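Local coordinates for cupin 2, conserved barrel domain protein (Novosphingobium aromaticivorans DSM 12444, PDB 3ES1) that is of unknown function but folds as a cupin beta-barrel and pairs with a second copy of itself in the crystal, at the interface of chains A and B. Sequence-based numbering; all coordinates share one arbitrary frame. Chains: chain A/B, Cupin 2, conserved barrel domain protein.

Contact 1: the interface of chains A and B. Residues chain A 18-20, 30, 51, 53, 60, 62; chain B 100, 129, 131.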
# COMPACT_ATOMS: atom_id res chain seq x y z
N VAL A 18 12.47 -8.09 0.41
CA VAL A 18 11.68 -8.93 -0.53
C VAL A 18 11.82 -10.40 -0.23
O VAL A 18 12.93 -10.91 -0.11
CB VAL A 18 12.12 -8.72 -1.99
CG1 VAL A 18 11.24 -9.57 -2.97
CG2 VAL A 18 12.12 -7.23 -2.36
N THR A 19 10.68 -11.09 -0.14
CA THR A 19 10.66 -12.51 0.17
C THR A 19 10.48 -13.34 -1.09
O THR A 19 10.19 -12.82 -2.15
CB THR A 19 9.53 -12.91 1.16
OG1 THR A 19 8.25 -12.98 0.50
CG2 THR A 19 9.42 -11.94 2.28
N GLY A 20 10.76 -14.62 -0.96
CA GLY A 20 10.61 -15.56 -2.07
C GLY A 20 10.74 -16.99 -1.59
O GLY A 20 10.84 -17.24 -0.39
N LYS A 30 14.80 -12.84 -0.20
CA LYS A 30 15.25 -12.78 -1.59
C LYS A 30 16.24 -11.64 -1.79
O LYS A 30 17.26 -11.81 -2.42
CB LYS A 30 14.05 -12.63 -2.53
CG LYS A 30 14.38 -12.68 -4.03
CD LYS A 30 13.17 -12.58 -4.95
CE LYS A 30 13.60 -12.16 -6.37
NZ LYS A 30 13.79 -13.31 -7.32
N TRP A 51 8.32 -1.61 -6.14
CA TRP A 51 7.91 -2.86 -6.78
C TRP A 51 6.83 -2.60 -7.82
O TRP A 51 6.11 -1.59 -7.76
CB TRP A 51 7.39 -3.89 -5.72
CG TRP A 51 7.45 -5.35 -6.17
CD1 TRP A 51 6.45 -6.08 -6.69
CD2 TRP A 51 8.61 -6.19 -6.20
NE1 TRP A 51 6.88 -7.33 -7.04
CE2 TRP A 51 8.21 -7.43 -6.74
CE3 TRP A 51 9.96 -6.02 -5.84
CZ2 TRP A 51 9.11 -8.49 -6.92
CZ3 TRP A 51 10.81 -7.04 -5.99
CH2 TRP A 51 10.40 -8.28 -6.53
N THR A 53 4.08 -5.33 -10.40
CA THR A 53 3.68 -6.65 -10.95
C THR A 53 3.16 -6.41 -12.36
O THR A 53 2.50 -5.39 -12.62
CB THR A 53 2.62 -7.33 -10.04
OG1 THR A 53 1.40 -6.60 -10.07
CG2 THR A 53 3.14 -7.40 -8.61
N ASN A 60 3.43 -15.02 -8.13
CA ASN A 60 4.54 -15.26 -7.22
C ASN A 60 5.50 -16.30 -7.75
O ASN A 60 6.43 -16.73 -7.04
CB ASN A 60 4.06 -15.58 -5.80
CG ASN A 60 3.53 -14.37 -5.13
OD1 ASN A 60 4.12 -13.28 -5.23
ND2 ASN A 60 2.42 -14.51 -4.46
N ASP A 62 6.91 -15.37 -10.69
CA ASP A 62 7.68 -14.38 -11.44
C ASP A 62 8.75 -13.80 -10.53
O ASP A 62 8.46 -13.06 -9.60
CB ASP A 62 6.78 -13.25 -11.96
CG ASP A 62 7.53 -12.18 -12.73
OD1 ASP A 62 8.74 -12.37 -12.98
OD2 ASP A 62 6.92 -11.14 -13.07
N ILE B 100 0.24 -11.37 -3.24
CA ILE B 100 1.45 -10.58 -3.00
C ILE B 100 1.00 -9.43 -2.13
O ILE B 100 -0.05 -8.86 -2.34
CB ILE B 100 2.14 -10.10 -4.33
CG1 ILE B 100 3.55 -9.52 -4.07
CG2 ILE B 100 1.30 -9.09 -5.18
CD1 ILE B 100 4.34 -9.18 -5.37
N VAL B 129 7.93 -6.65 0.58
CA VAL B 129 7.26 -7.28 -0.58
C VAL B 129 7.14 -8.78 -0.28
O VAL B 129 8.12 -9.52 -0.39
CB VAL B 129 8.04 -7.01 -1.88
CG1 VAL B 129 7.31 -7.55 -3.12
CG2 VAL B 129 8.31 -5.48 -2.03
N ARG B 131 5.97 -12.24 -1.13
CA ARG B 131 5.68 -12.94 -2.40
C ARG B 131 5.10 -14.35 -2.18
O ARG B 131 5.59 -15.34 -2.72
CB ARG B 131 6.92 -12.91 -3.31
CG ARG B 131 7.28 -11.47 -3.77
CD ARG B 131 8.52 -11.40 -4.59
NE ARG B 131 8.41 -12.29 -5.75
CZ ARG B 131 9.02 -13.46 -5.87
NH1 ARG B 131 9.77 -13.91 -4.89
NH2 ARG B 131 8.83 -14.19 -6.95
O HOH W 1 5.71 -12.14 -7.16
O HOH W 2 7.38 -16.57 -4.31
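B:Arg131 and A:Thr19 are brought together by their torsions: the arginine CG stands anti to its own carbonyl carbon (chi1 -66°) and the chain then bends at chi3 (56°), while A:Thr19 OG1 sits between its backbone N and carbonyl carbon. This is strand pairing between two cupin barrels, in which A:Val18 of strand 14-21 forms a parallel bridge with B:Val129 of strand 127-130. The backbone N of A:Thr19 gives its hydrogen to B:Val129 O at 3.0 Å, and the hydroxyl OG1 of the same threonine accepts the backbone N-H of B:Arg131, two residues beyond B:Val129, at 2.9 Å, so a side chain prolongs the backbone pairing. The bent arginine returns to the same threonine: NH1 donates to A:Thr19 O at 3.0 Å, edge-on in the guanidinium plane and on a lone pair of the carbonyl. NH2 reaches A:Asp62 O at 2.9 Å, but from above that carbonyl plane and with a less straight bond (136° at the hydrogen). NE meets a water that also touches A:Asn60 OD1, and a second water joins the backbone oxygens of A:Asn60 and B:Arg131. Beneath this polar cluster, B:Val129 CG1 presses on a face of the A:Trp51 indole, 3.6 Å from the centre of its five-membered ring. The arginine CD touches both A:Val18 CG1 and CZ2 of the indole, the arginine and tryptophan side chains crossing at about a right angle, and B:Ile100 CD1 comes to 3.6 Å from the indole NE1 while meeting A:Thr53 CG2 tip to tip. An alanine in place of B:Arg131 would probably leave the carbonyls of A:Thr19 and A:Asp62 without their guanidinium donors and open a gap beside A:Val18 and the indole. A:Lys30 NZ lies 4.7 Å from the arginine NH1, a like-charge proximity that may be offset by the surrounding carbonyl oxygens.

Contact 2: the interface of chains A and B. Residues chain A 14-17, 50, 81, 83; chain B 102, 104, 127, 129.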
# COMPACT_ATOMS: atom_id res chain seq x y z
N VAL A 14 14.99 4.47 2.08
CA VAL A 14 13.95 3.47 2.32
C VAL A 14 14.50 2.02 2.27
O VAL A 14 15.10 1.62 1.31
CB VAL A 14 12.83 3.64 1.26
CG1 VAL A 14 11.72 2.56 1.43
CG2 VAL A 14 12.28 5.09 1.26
N GLN A 15 14.28 1.29 3.34
CA GLN A 15 14.56 -0.16 3.40
C GLN A 15 13.48 -0.93 2.68
O GLN A 15 12.28 -0.74 2.95
CB GLN A 15 14.64 -0.63 4.88
CG GLN A 15 14.88 -2.13 5.10
CD GLN A 15 14.68 -2.53 6.53
OE1 GLN A 15 14.02 -1.80 7.31
NE2 GLN A 15 15.21 -3.70 6.90
N ARG A 16 13.92 -1.81 1.80
CA ARG A 16 13.07 -2.75 1.07
C ARG A 16 13.51 -4.19 1.36
O ARG A 16 14.69 -4.54 1.22
CB ARG A 16 13.13 -2.48 -0.44
CG ARG A 16 12.23 -3.42 -1.30
CD ARG A 16 12.37 -3.14 -2.79
NE ARG A 16 13.56 -3.76 -3.34
CZ ARG A 16 13.71 -4.13 -4.60
NH1 ARG A 16 12.76 -3.93 -5.49
NH2 ARG A 16 14.84 -4.71 -4.95
N VAL A 17 12.56 -4.99 1.79
CA VAL A 17 12.80 -6.40 2.07
C VAL A 17 11.89 -7.22 1.21
O VAL A 17 10.67 -7.09 1.30
CB VAL A 17 12.57 -6.76 3.58
CG1 VAL A 17 12.65 -8.30 3.78
CG2 VAL A 17 13.56 -5.99 4.52
N VAL A 50 9.43 0.99 -5.78
CA VAL A 50 9.71 -0.09 -4.86
C VAL A 50 9.47 -1.47 -5.49
O VAL A 50 10.30 -2.33 -5.38
CB VAL A 50 8.96 0.12 -3.53
CG1 VAL A 50 9.07 -1.10 -2.66
CG2 VAL A 50 9.59 1.37 -2.81
N ILE A 81 4.07 -0.09 -6.55
CA ILE A 81 4.26 0.62 -5.26
C ILE A 81 5.50 1.49 -5.39
O ILE A 81 6.56 1.03 -5.75
CB ILE A 81 4.32 -0.33 -3.99
CG1 ILE A 81 4.53 0.48 -2.68
CG2 ILE A 81 5.39 -1.41 -4.14
CD1 ILE A 81 4.24 -0.32 -1.40
N VAL A 83 7.38 5.28 -3.53
CA VAL A 83 7.45 6.30 -2.52
C VAL A 83 7.72 7.67 -3.17
O VAL A 83 8.65 7.84 -3.98
CB VAL A 83 8.53 5.97 -1.44
CG1 VAL A 83 8.65 7.11 -0.44
CG2 VAL A 83 8.27 4.63 -0.77
N TYR B 102 2.18 -5.79 -0.03
CA TYR B 102 3.09 -4.70 0.24
C TYR B 102 2.82 -4.26 1.68
O TYR B 102 1.72 -3.84 2.02
CB TYR B 102 2.88 -3.52 -0.73
CG TYR B 102 2.95 -3.88 -2.16
CD1 TYR B 102 3.95 -4.76 -2.64
CD2 TYR B 102 2.03 -3.36 -3.09
CE1 TYR B 102 4.02 -5.09 -4.01
CE2 TYR B 102 2.10 -3.70 -4.46
CZ TYR B 102 3.13 -4.55 -4.92
OH TYR B 102 3.19 -4.88 -6.27
N ILE B 104 4.01 -1.70 4.80
CA ILE B 104 4.75 -0.47 5.12
C ILE B 104 4.74 -0.21 6.60
O ILE B 104 3.67 -0.06 7.23
CB ILE B 104 4.23 0.78 4.32
CG1 ILE B 104 4.16 0.47 2.79
CG2 ILE B 104 5.18 1.97 4.48
CD1 ILE B 104 2.79 -0.01 2.32
N ILE B 127 9.69 -1.15 3.88
CA ILE B 127 8.68 -1.84 3.06
C ILE B 127 9.02 -3.30 2.80
O ILE B 127 10.13 -3.66 2.40
CB ILE B 127 8.47 -1.11 1.70
CG1 ILE B 127 7.96 0.34 1.97
CG2 ILE B 127 7.49 -1.89 0.82
CD1 ILE B 127 7.91 1.28 0.71
N VAL B 129 7.93 -6.65 0.58
CA VAL B 129 7.26 -7.28 -0.58
C VAL B 129 7.14 -8.78 -0.28
O VAL B 129 8.12 -9.52 -0.39
CB VAL B 129 8.04 -7.01 -1.88
CG1 VAL B 129 7.31 -7.55 -3.12
CG2 VAL B 129 8.31 -5.48 -2.03
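B:Ile127 packs against A:Val83 and A:Val50 at the apolar centre. Its CG1 lies anti to the carbonyl carbon (chi1 -61°) and the chain is extended beyond it (chi2 171°), which carries CD1 to A:Val83 CG2 at 3.7 Å and to CG2 of A:Val50. Its other branch, CG2, meets A:Val50 CG1 at 3.9 Å, so the two branches of the isoleucine fit against the two methyls of the valine, tip to tip. A:Val14 CG1 touches the same CD1 more loosely. A:Ile81 on B:Tyr102 makes the second half of this core, the two side chains lying alongside and pointing opposite ways: CG2 is centred over one face of the phenol ring, 3.7 Å from its centroid, while CD1 reaches back along the tyrosine to its CB at 3.5 Å. The extended arm that does this stands with CG1 anti to the backbone N (chi1 180°), and its CD1 also meets B:Ile104 CD1.

Outside this core the backbones pair as parallel strands, A:Arg16 of strand 14-21 bridging B:Ile127 of strand 127-130. B:Ile127 N donates to A:Gln15 O at 2.8 Å, and its carbonyl oxygen takes the N-H of A:Val17 at the same separation. A:Val17 O then accepts from B:Val129 N. Further out, the A:Arg16 guanidinium stays within chain A, where NH1 gives an edge-on, in-plane bond to A:Val50 O at 2.9 Å; this ties strand 14-21 to strand 45-53 and is likely to steady the valine that receives B:Ile127. The site thus joins sheet pairing to an apolar core of aliphatic side chains and one tyrosine face, and would probably hold the two barrels together as a dimer.

Contact 1 and contact 2 are neighbouring stretches of one seam, the centres of their C-alpha atoms about 11 Å apart. B:Val129 belongs to both, and strands 14-21 and 45-53 of chain A and 99-107 and 127-130 of chain B run through the two. Contact 2 is the more apolar end; contact 1 adds the arginine, the waters and the loop residues of chain A. Because the interface is two-fold symmetric, each has a twin with the chains exchanged, and each subunit both lends strand 14-21 and receives it. Such reciprocal strand pairing is consistent with a stable dimer, although the crystal alone does not establish one in solution.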